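Local coordinates for protein geranyltranstransferase (Legionella pneumophila subsp. pneumophila, PDB 3LOM) that probably condenses isopentenyl diphosphate with an allylic diphosphate to make farnesyl diphosphate, possibly also geranylgeranyl diphosphate, with the help of magnesium, at residues Q164-D167 against L168-A172; C196-M199 against V200-A203. One frame throughout, in Å; residues are numbered along the deposited sequence.

Contact 1: Q164-D167 against L168-A172; sequences QSLD and LSELA
Gln164 and Leu168 meet one turn apart near the end of helix 160-169. Leu168 N donates to Gln164 O (3.0 Å), and the two side chains also touch, crossing at an angle. With CG trans to the backbone N (chi1 175°) and a bend at the next bond, the Gln164 amide is carried outward from the helix, where Leu168 reaches back to it, its CD1 3.6 Å from Gln164 NE2. That contact is purely van der Waals; the amide finds its polar partners elsewhere, OE1 accepting from Lys188 and NE2 making a weak hydrogen bond to Asp96. The next two carbonyls are used in the same i to i+4 way: Ser169 N reaches Ser165 O at 3.0 Å and Glu170 N reaches Leu166 O at 2.9 Å. One water bridges the two serine hydroxyls, 2.7 Å from Ser165 OG and donating to Ser169 OG over 2.7 Å. Leu166 CD2 rests 3.7 Å from Glu170 CG, while Glu170 OE2 is paired with Lys173. Asp167 and Leu171 repeat the spacing without a backbone bond: methyl CD2 of Leu171 lies 3.5 Å from Asp167 OD1, whose ion pair with Lys188 is long and weak. The second subunit packs on Gln164, Ser165, Leu166 and Leu168 through its Leu118, Ile38, Ala35 and Ala114. The arrangement is a run of i to i+4 bonds late in helix 160-169 of the mainly helical prenyl synthase fold, set beside Asp96, the last acid of what is probably the first aspartate-rich, magnesium-binding motif of this family.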
loop_
_atom_site.group_PDB
_atom_site.type_symbol
_atom_site.label_atom_id
_atom_site.label_comp_id
_atom_site.label_asym_id
_atom_site.label_seq_id
_atom_site.Cartn_x
_atom_site.Cartn_y
_atom_site.Cartn_z
ATOM N N GLN A 164 0.631 6.879 -13.590
ATOM C CA GLN A 164 1.912 6.334 -14.042
ATOM C C GLN A 164 1.749 5.345 -15.203
ATOM O O GLN A 164 2.533 5.370 -16.154
ATOM C CB GLN A 164 2.707 5.728 -12.868
ATOM C CG GLN A 164 4.036 4.994 -13.238
ATOM C CD GLN A 164 5.089 5.868 -13.952
ATOM O OE1 GLN A 164 4.914 7.069 -14.138
ATOM N NE2 GLN A 164 6.195 5.245 -14.342
ATOM N N SER A 165 0.725 4.498 -15.122
ATOM C CA SER A 165 0.361 3.585 -16.218
ATOM C C SER A 165 0.109 4.322 -17.535
ATOM O O SER A 165 0.617 3.915 -18.586
ATOM C CB SER A 165 -0.867 2.748 -15.837
ATOM O OG SER A 165 -1.315 1.955 -16.928
ATOM N N LEU A 166 -0.643 5.420 -17.466
ATOM C CA LEU A 166 -0.934 6.223 -18.658
ATOM C C LEU A 166 0.273 7.047 -19.095
ATOM O O LEU A 166 0.437 7.318 -20.287
ATOM C CB LEU A 166 -2.159 7.126 -18.450
ATOM C CG LEU A 166 -3.537 6.456 -18.424
ATOM C CD1 LEU A 166 -4.572 7.395 -17.842
ATOM C CD2 LEU A 166 -3.969 5.973 -19.803
ATOM N N ASP A 167 1.116 7.432 -18.135
ATOM C CA ASP A 167 2.374 8.115 -18.441
ATOM C C ASP A 167 3.290 7.216 -19.280
ATOM O O ASP A 167 3.957 7.682 -20.191
ATOM C CB ASP A 167 3.081 8.545 -17.152
ATOM C CG ASP A 167 4.277 9.448 -17.401
ATOM O OD1 ASP A 167 4.181 10.651 -17.104
ATOM O OD2 ASP A 167 5.321 8.959 -17.873
ATOM N N LEU A 168 3.309 5.929 -18.965
ATOM C CA LEU A 168 4.136 4.985 -19.693
ATOM C C LEU A 168 3.544 4.584 -21.043
ATOM O O LEU A 168 4.255 4.574 -22.045
ATOM C CB LEU A 168 4.408 3.750 -18.837
ATOM C CG LEU A 168 5.297 3.999 -17.619
ATOM C CD1 LEU A 168 5.339 2.753 -16.769
ATOM C CD2 LEU A 168 6.712 4.459 -18.013
ATOM N N SER A 169 2.251 4.268 -21.076
ATOM C CA SER A 169 1.622 3.772 -22.305
ATOM C C SER A 169 1.304 4.851 -23.343
ATOM O O SER A 169 1.546 4.643 -24.536
ATOM C CB SER A 169 0.380 2.925 -21.999
ATOM O OG SER A 169 -0.637 3.696 -21.381
ATOM N N GLU A 170 0.783 5.999 -22.902
ATOM C CA GLU A 170 0.310 7.027 -23.849
ATOM C C GLU A 170 1.365 8.015 -24.324
ATOM O O GLU A 170 1.344 8.414 -25.489
ATOM C CB GLU A 170 -0.899 7.806 -23.310
ATOM C CG GLU A 170 -2.051 6.952 -22.828
ATOM C CD GLU A 170 -2.408 5.835 -23.792
ATOM O OE1 GLU A 170 -2.293 4.653 -23.395
ATOM O OE2 GLU A 170 -2.795 6.137 -24.942
ATOM N N LEU A 171 2.278 8.414 -23.437
ATOM C CA LEU A 171 3.273 9.454 -23.753
ATOM C C LEU A 171 4.305 9.029 -24.798
ATOM O O LEU A 171 4.992 9.877 -25.373
ATOM C CB LEU A 171 3.973 9.960 -22.486
ATOM C CG LEU A 171 3.546 11.286 -21.838
ATOM C CD1 LEU A 171 2.036 11.428 -21.694
ATOM C CD2 LEU A 171 4.227 11.461 -20.486
ATOM N N ALA A 172 4.399 7.717 -25.025
ATOM C CA ALA A 172 5.198 7.136 -26.101
ATOM C C ALA A 172 4.741 7.645 -27.474
ATOM O O ALA A 172 5.567 7.974 -28.331
ATOM C CB ALA A 172 5.126 5.610 -26.038
HETATM O O HOH W 1 -1.805 2.034 -19.600
#

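Contact 2: C196-M199 against V200-A203; sequences CFEM and VLAA
Rotation about CA-CB decides how Val200 and Leu201 fold back on the preceding turn. In Val200 chi1 of 153° sets CG1 roughly trans to the backbone N, which leaves CG2 trans to the carbonyl carbon and 3.4 Å from Cys196 O. Leu201 (chi1 -78°) places CG on the corresponding side, and there CG comes to 3.3 Å from Phe197 O, the carbonyl that also accepts from Leu201 N at 3.0 Å. One oxygen is thus gripped by an amide and flanked by the hydrocarbon of the same residue. The following bond, Ala202 N to Glu198 O, is 3.1 Å long and more bent, 139° at the hydrogen, while the Ala202 methyl sits 3.6 Å from that oxygen. Ala203 N then turns to Val200 O at 3.3 Å, a three-residue reach where the regular helix has given way to a turn. Side chains of 196-199 lead away from 200-203 and into neighbouring helices: Met199 meets Ile75 and Leu79 of helix 69-91 and Val150 and Leu151 of helix 141-155, whereas Phe197 lies on Leu57 and Ala61 of helix 53-64. Across the contact, polarity is confined to the main chain, and alkyl groups lie against the carbonyl oxygens of Cys196, Phe197 and Glu198, which probably limits their access to water, consistent with a helix end packed mostly among apolar side chains, with the Glu198 carboxylate salt-bridged to Arg216 NE.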
loop_
_atom_site.group_PDB
_atom_site.type_symbol
_atom_site.label_atom_id
_atom_site.label_comp_id
_atom_site.label_asym_id
_atom_site.label_seq_id
_atom_site.Cartn_x
_atom_site.Cartn_y
_atom_site.Cartn_z
ATOM N N CYS A 196 -1.045 16.919 0.309
ATOM C CA CYS A 196 -0.314 17.645 1.364
ATOM C C CYS A 196 -1.211 18.649 2.059
ATOM O O CYS A 196 -1.240 18.735 3.285
ATOM C CB CYS A 196 0.893 18.398 0.799
ATOM S SG CYS A 196 2.101 17.386 -0.053
ATOM N N PHE A 197 -1.953 19.391 1.247
ATOM C CA PHE A 197 -2.856 20.416 1.724
ATOM C C PHE A 197 -4.147 19.789 2.245
ATOM O O PHE A 197 -4.671 20.209 3.276
ATOM C CB PHE A 197 -3.103 21.431 0.609
ATOM C CG PHE A 197 -1.834 21.954 -0.014
ATOM C CD1 PHE A 197 -1.183 23.053 0.528
ATOM C CD2 PHE A 197 -1.279 21.335 -1.133
ATOM C CE1 PHE A 197 -0.002 23.530 -0.036
ATOM C CE2 PHE A 197 -0.098 21.796 -1.695
ATOM C CZ PHE A 197 0.540 22.899 -1.152
ATOM N N GLU A 198 -4.625 18.753 1.564
ATOM C CA GLU A 198 -5.885 18.101 1.941
ATOM C C GLU A 198 -5.816 17.286 3.235
ATOM O O GLU A 198 -6.780 17.278 4.005
ATOM C CB GLU A 198 -6.425 17.229 0.800
ATOM C CG GLU A 198 -6.870 17.991 -0.446
ATOM C CD GLU A 198 -8.269 18.589 -0.339
ATOM O OE1 GLU A 198 -8.994 18.317 0.647
ATOM O OE2 GLU A 198 -8.648 19.333 -1.265
ATOM N N MET A 199 -4.695 16.597 3.468
ATOM C CA MET A 199 -4.493 15.865 4.732
ATOM C C MET A 199 -4.355 16.836 5.915
ATOM O O MET A 199 -4.843 16.556 7.010
ATOM C CB MET A 199 -3.293 14.911 4.656
ATOM C CG MET A 199 -3.590 13.570 3.978
ATOM S SD MET A 199 -2.182 12.436 3.824
ATOM C CE MET A 199 -1.202 13.412 2.803
ATOM N N VAL A 200 -3.705 17.976 5.667
ATOM C CA VAL A 200 -3.581 19.065 6.637
ATOM C C VAL A 200 -4.962 19.652 6.985
ATOM O O VAL A 200 -5.253 19.909 8.158
ATOM C CB VAL A 200 -2.556 20.144 6.133
ATOM C CG1 VAL A 200 -2.844 21.531 6.690
ATOM C CG2 VAL A 200 -1.128 19.731 6.482
ATOM N N LEU A 201 -5.815 19.813 5.969
ATOM C CA LEU A 201 -7.180 20.329 6.146
ATOM C C LEU A 201 -8.096 19.387 6.924
ATOM O O LEU A 201 -8.973 19.842 7.659
ATOM C CB LEU A 201 -7.814 20.671 4.796
ATOM C CG LEU A 201 -7.357 21.987 4.159
ATOM C CD1 LEU A 201 -7.716 22.012 2.684
ATOM C CD2 LEU A 201 -7.930 23.209 4.890
ATOM N N ALA A 202 -7.879 18.083 6.779
ATOM C CA ALA A 202 -8.696 17.088 7.470
ATOM C C ALA A 202 -8.348 16.948 8.961
ATOM O O ALA A 202 -8.983 16.171 9.679
ATOM C CB ALA A 202 -8.618 15.741 6.755
ATOM N N ALA A 203 -7.351 17.707 9.417
ATOM C CA ALA A 203 -6.994 17.768 10.838
ATOM C C ALA A 203 -7.928 18.668 11.657
ATOM O O ALA A 203 -7.992 18.543 12.882
ATOM C CB ALA A 203 -5.560 18.217 11.005
#

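Overall arrangement
The two contacts lie late in successive helices, 160-169 and 178-201. Their centres are 29 Å apart and their nearest atoms about 17 Å, so neither touches the other. Helix 178-201 nevertheless links them: in its first half, Ile184, His185 and Lys188 meet contact 1, while its end and the following two residues form contact 2. The centre of contact 1 is about 20 Å from the centre of the chain, that of contact 2 about 13 Å, and the second subunit packs on contact 1; no other chain of the assembly touches contact 2. Contact 1 also borders Asp96 of the probable magnesium-binding motif, whereas contact 2 is packed among helices and loops.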